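Local coordinates for uncharacterized protein (Staphylococcus aureus subsp. aureus, PDB 3H04), which is of unknown function but belongs to the alpha/beta-hydrolase superfamily and probably acts as a serine hydrolase of the feruloyl-esterase-like kind, at residues 21-32 with 53-64. Numbering follows the deposited sequence.
Sequences IKAKNQPTKGVI and IDILTEHYDLIQ
D61 receives three groups from 21-32 on one carboxylate, on strand 60-65 of the mixed sheet of an alpha/beta-hydrolase fold. That strand lies between two partners, antiparallel to the end of strand 15-21 and parallel to strand 30-35, which it joins through helix 50-56 in a beta-alpha-beta unit; residues 22-29 loop past its start from one neighbour to the other. D61 OD1 takes the backbone N of A23 at 2.9 Å and the hydroxyl OG1 of T28, also at 2.9 Å, from opposite faces of the carboxylate plane. Its OD2 is met on the syn side by K22 NZ at 3.0 Å, a salt bridge; K22 starts away from 53-64, and bends at chi2, chi3 and chi4 bring NZ back. Y93 OH is a further partner of OD2. Two neutral donors and a lysine would be expected to favour the ionised carboxylate. The amides of K24 and N25 bond to the carbonyls of T57 and E58, and K29 N meets H59 O almost straight (176°), tying both ends of the loop to the turn after the helix. On the strand itself, I21 and L62 exchange both backbone bonds, while on the parallel side I32 N reaches D61 O and I63 N reaches I32 O. On the sheet face that carries I21, I32, Y60 and L62, I32 CD1 packs 3.4 Å from Y60 CB and I32 CG2 lies 3.7 Å from L62 CD1; L269 of helix 256-273 packs on I32 and Y60, and Y60 OH bonds to N270 and T273. I21 CG2 touches T57 CG2, its CD1 the helix residue I53. T57 OG1, between its own backbone N and carbonyl carbon (chi1 63°), gives a hydrogen bond to I53 O at 2.7 Å from above the carbonyl plane.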
# COMPACT_ATOMS: atom_id res chain seq x y z
N ILE A 21 -12.39 11.46 -4.20
CA ILE A 21 -12.64 11.99 -5.53
C ILE A 21 -13.80 11.20 -6.08
O ILE A 21 -13.72 9.96 -6.17
CB ILE A 21 -11.42 11.77 -6.47
CG1 ILE A 21 -10.25 12.66 -6.05
CG2 ILE A 21 -11.85 12.05 -7.97
CD1 ILE A 21 -8.89 12.10 -6.38
N LYS A 22 -14.88 11.90 -6.48
CA LYS A 22 -16.11 11.25 -6.95
C LYS A 22 -16.04 10.70 -8.36
O LYS A 22 -15.34 11.25 -9.22
CB LYS A 22 -17.30 12.24 -6.90
CG LYS A 22 -17.65 12.78 -5.53
CD LYS A 22 -18.09 11.70 -4.52
CE LYS A 22 -19.56 11.31 -4.64
NZ LYS A 22 -19.69 10.06 -5.45
N ALA A 23 -16.76 9.60 -8.59
CA ALA A 23 -16.94 9.03 -9.94
C ALA A 23 -17.46 10.10 -10.90
O ALA A 23 -18.41 10.78 -10.57
CB ALA A 23 -17.90 7.88 -9.89
N LYS A 24 -16.84 10.21 -12.08
CA LYS A 24 -17.20 11.19 -13.12
C LYS A 24 -18.60 10.99 -13.67
O LYS A 24 -19.32 11.96 -13.91
CB LYS A 24 -16.22 11.12 -14.30
CG LYS A 24 -14.92 11.91 -14.13
CD LYS A 24 -13.91 11.59 -15.26
CE LYS A 24 -12.47 11.46 -14.75
NZ LYS A 24 -11.92 12.73 -14.13
N ASN A 25 -18.95 9.75 -13.93
CA ASN A 25 -20.26 9.44 -14.48
C ASN A 25 -21.01 8.71 -13.39
O ASN A 25 -20.59 7.65 -12.93
CB ASN A 25 -20.12 8.62 -15.76
CG ASN A 25 -19.01 9.15 -16.66
OD1 ASN A 25 -17.89 8.64 -16.65
ND2 ASN A 25 -19.31 10.22 -17.39
N GLN A 26 -22.11 9.32 -12.97
CA GLN A 26 -22.82 8.97 -11.74
C GLN A 26 -24.03 8.10 -12.08
O GLN A 26 -24.66 8.31 -13.12
CB GLN A 26 -23.25 10.28 -11.05
CG GLN A 26 -23.40 10.25 -9.53
CD GLN A 26 -22.14 9.95 -8.76
OE1 GLN A 26 -21.00 10.17 -9.23
NE2 GLN A 26 -22.31 9.43 -7.54
N PRO A 27 -24.38 7.14 -11.20
CA PRO A 27 -23.81 6.87 -9.89
C PRO A 27 -22.59 5.94 -9.92
O PRO A 27 -22.35 5.25 -10.92
CB PRO A 27 -24.96 6.21 -9.13
CG PRO A 27 -26.03 5.91 -10.17
CD PRO A 27 -25.43 6.17 -11.51
N THR A 28 -21.85 5.92 -8.81
CA THR A 28 -20.67 5.11 -8.71
C THR A 28 -20.97 3.63 -8.83
O THR A 28 -22.02 3.16 -8.38
CB THR A 28 -19.95 5.34 -7.37
OG1 THR A 28 -20.16 6.69 -6.94
CG2 THR A 28 -18.52 5.13 -7.56
N LYS A 29 -20.06 2.89 -9.45
CA LYS A 29 -20.11 1.43 -9.45
C LYS A 29 -19.49 0.83 -8.17
O LYS A 29 -19.70 -0.35 -7.87
CB LYS A 29 -19.37 0.87 -10.67
CG LYS A 29 -20.07 1.04 -12.02
CD LYS A 29 -19.40 0.10 -13.03
CE LYS A 29 -19.86 0.31 -14.46
NZ LYS A 29 -19.07 1.36 -15.16
N GLY A 30 -18.70 1.64 -7.46
CA GLY A 30 -17.96 1.15 -6.30
C GLY A 30 -16.98 2.17 -5.72
O GLY A 30 -16.78 3.25 -6.26
N VAL A 31 -16.35 1.81 -4.62
CA VAL A 31 -15.41 2.66 -3.96
C VAL A 31 -14.08 1.91 -3.92
O VAL A 31 -14.03 0.72 -3.55
CB VAL A 31 -15.89 3.03 -2.52
CG1 VAL A 31 -16.29 1.79 -1.77
CG2 VAL A 31 -14.81 3.73 -1.71
N ILE A 32 -13.05 2.62 -4.36
CA ILE A 32 -11.69 2.13 -4.33
C ILE A 32 -10.98 2.89 -3.20
O ILE A 32 -10.76 4.10 -3.31
CB ILE A 32 -10.97 2.44 -5.65
CG1 ILE A 32 -11.70 1.82 -6.84
CG2 ILE A 32 -9.48 1.91 -5.58
CD1 ILE A 32 -11.32 2.42 -8.19
N ILE A 53 -5.81 8.63 -11.85
CA ILE A 53 -7.05 9.01 -11.20
C ILE A 53 -8.19 9.13 -12.20
O ILE A 53 -9.33 8.72 -11.92
CB ILE A 53 -6.91 10.32 -10.42
CG1 ILE A 53 -5.95 10.14 -9.25
CG2 ILE A 53 -8.28 10.72 -9.88
CD1 ILE A 53 -5.59 11.41 -8.51
N ASP A 54 -7.93 9.72 -13.37
CA ASP A 54 -8.98 9.81 -14.39
C ASP A 54 -9.50 8.46 -14.85
O ASP A 54 -10.70 8.27 -15.00
CB ASP A 54 -8.51 10.63 -15.59
CG ASP A 54 -8.40 12.10 -15.27
OD1 ASP A 54 -9.01 12.55 -14.28
OD2 ASP A 54 -7.71 12.82 -16.00
N ILE A 55 -8.61 7.50 -15.06
CA ILE A 55 -9.05 6.14 -15.41
C ILE A 55 -9.91 5.48 -14.29
O ILE A 55 -10.97 4.89 -14.57
CB ILE A 55 -7.83 5.28 -15.81
CG1 ILE A 55 -7.28 5.78 -17.17
CG2 ILE A 55 -8.16 3.74 -15.88
CD1 ILE A 55 -5.84 5.42 -17.41
N LEU A 56 -9.44 5.59 -13.04
CA LEU A 56 -10.04 4.88 -11.94
C LEU A 56 -11.41 5.53 -11.61
O LEU A 56 -12.35 4.81 -11.30
CB LEU A 56 -9.10 4.86 -10.72
CG LEU A 56 -7.78 4.05 -10.80
CD1 LEU A 56 -6.94 4.23 -9.52
CD2 LEU A 56 -8.07 2.59 -11.05
N THR A 57 -11.52 6.85 -11.72
CA THR A 57 -12.72 7.53 -11.23
C THR A 57 -13.80 7.77 -12.28
O THR A 57 -14.78 8.45 -12.02
CB THR A 57 -12.38 8.86 -10.53
OG1 THR A 57 -11.76 9.77 -11.46
CG2 THR A 57 -11.43 8.61 -9.34
N GLU A 58 -13.64 7.20 -13.47
CA GLU A 58 -14.69 7.30 -14.48
C GLU A 58 -16.00 6.81 -13.91
O GLU A 58 -17.04 7.45 -14.07
CB GLU A 58 -14.37 6.46 -15.70
CG GLU A 58 -13.24 7.02 -16.56
CD GLU A 58 -13.17 6.35 -17.93
OE1 GLU A 58 -14.24 6.06 -18.53
OE2 GLU A 58 -12.03 6.11 -18.39
N HIS A 59 -15.94 5.65 -13.25
CA HIS A 59 -17.13 5.01 -12.70
C HIS A 59 -17.02 4.58 -11.24
O HIS A 59 -18.00 4.10 -10.67
CB HIS A 59 -17.53 3.85 -13.61
CG HIS A 59 -18.01 4.30 -14.96
ND1 HIS A 59 -17.47 3.83 -16.14
CD2 HIS A 59 -18.94 5.22 -15.31
CE1 HIS A 59 -18.07 4.41 -17.16
NE2 HIS A 59 -18.96 5.27 -16.69
N TYR A 60 -15.84 4.79 -10.63
CA TYR A 60 -15.59 4.43 -9.24
C TYR A 60 -15.23 5.68 -8.43
O TYR A 60 -14.63 6.62 -8.95
CB TYR A 60 -14.48 3.37 -9.16
CG TYR A 60 -14.91 2.09 -9.82
CD1 TYR A 60 -15.66 1.13 -9.13
CD2 TYR A 60 -14.67 1.86 -11.16
CE1 TYR A 60 -16.11 -0.03 -9.74
CE2 TYR A 60 -15.09 0.72 -11.76
CZ TYR A 60 -15.82 -0.23 -11.06
OH TYR A 60 -16.27 -1.37 -11.71
N ASP A 61 -15.60 5.70 -7.15
CA ASP A 61 -15.02 6.71 -6.25
C ASP A 61 -13.65 6.23 -5.82
O ASP A 61 -13.45 5.01 -5.66
CB ASP A 61 -15.88 6.91 -4.99
CG ASP A 61 -17.21 7.62 -5.28
OD1 ASP A 61 -17.55 7.81 -6.47
OD2 ASP A 61 -17.88 7.97 -4.29
N LEU A 62 -12.73 7.18 -5.64
CA LEU A 62 -11.37 6.93 -5.21
C LEU A 62 -11.15 7.65 -3.89
O LEU A 62 -11.31 8.85 -3.82
CB LEU A 62 -10.35 7.41 -6.26
CG LEU A 62 -8.90 7.07 -5.90
CD1 LEU A 62 -8.72 5.55 -5.84
CD2 LEU A 62 -7.96 7.70 -6.93
N ILE A 63 -10.82 6.90 -2.85
CA ILE A 63 -10.63 7.48 -1.52
C ILE A 63 -9.18 7.31 -1.08
O ILE A 63 -8.74 6.19 -0.92
CB ILE A 63 -11.55 6.83 -0.52
CG1 ILE A 63 -12.99 6.89 -1.02
CG2 ILE A 63 -11.43 7.57 0.85
CD1 ILE A 63 -13.56 5.63 -1.66
N GLN A 64 -8.44 8.39 -0.89
CA GLN A 64 -7.02 8.28 -0.59
C GLN A 64 -6.77 8.40 0.90
O GLN A 64 -6.96 9.48 1.47
CB GLN A 64 -6.28 9.30 -1.45
CG GLN A 64 -6.62 8.98 -2.89
CD GLN A 64 -6.00 9.83 -3.92
OE1 GLN A 64 -6.72 10.51 -4.64
NE2 GLN A 64 -4.67 9.72 -4.10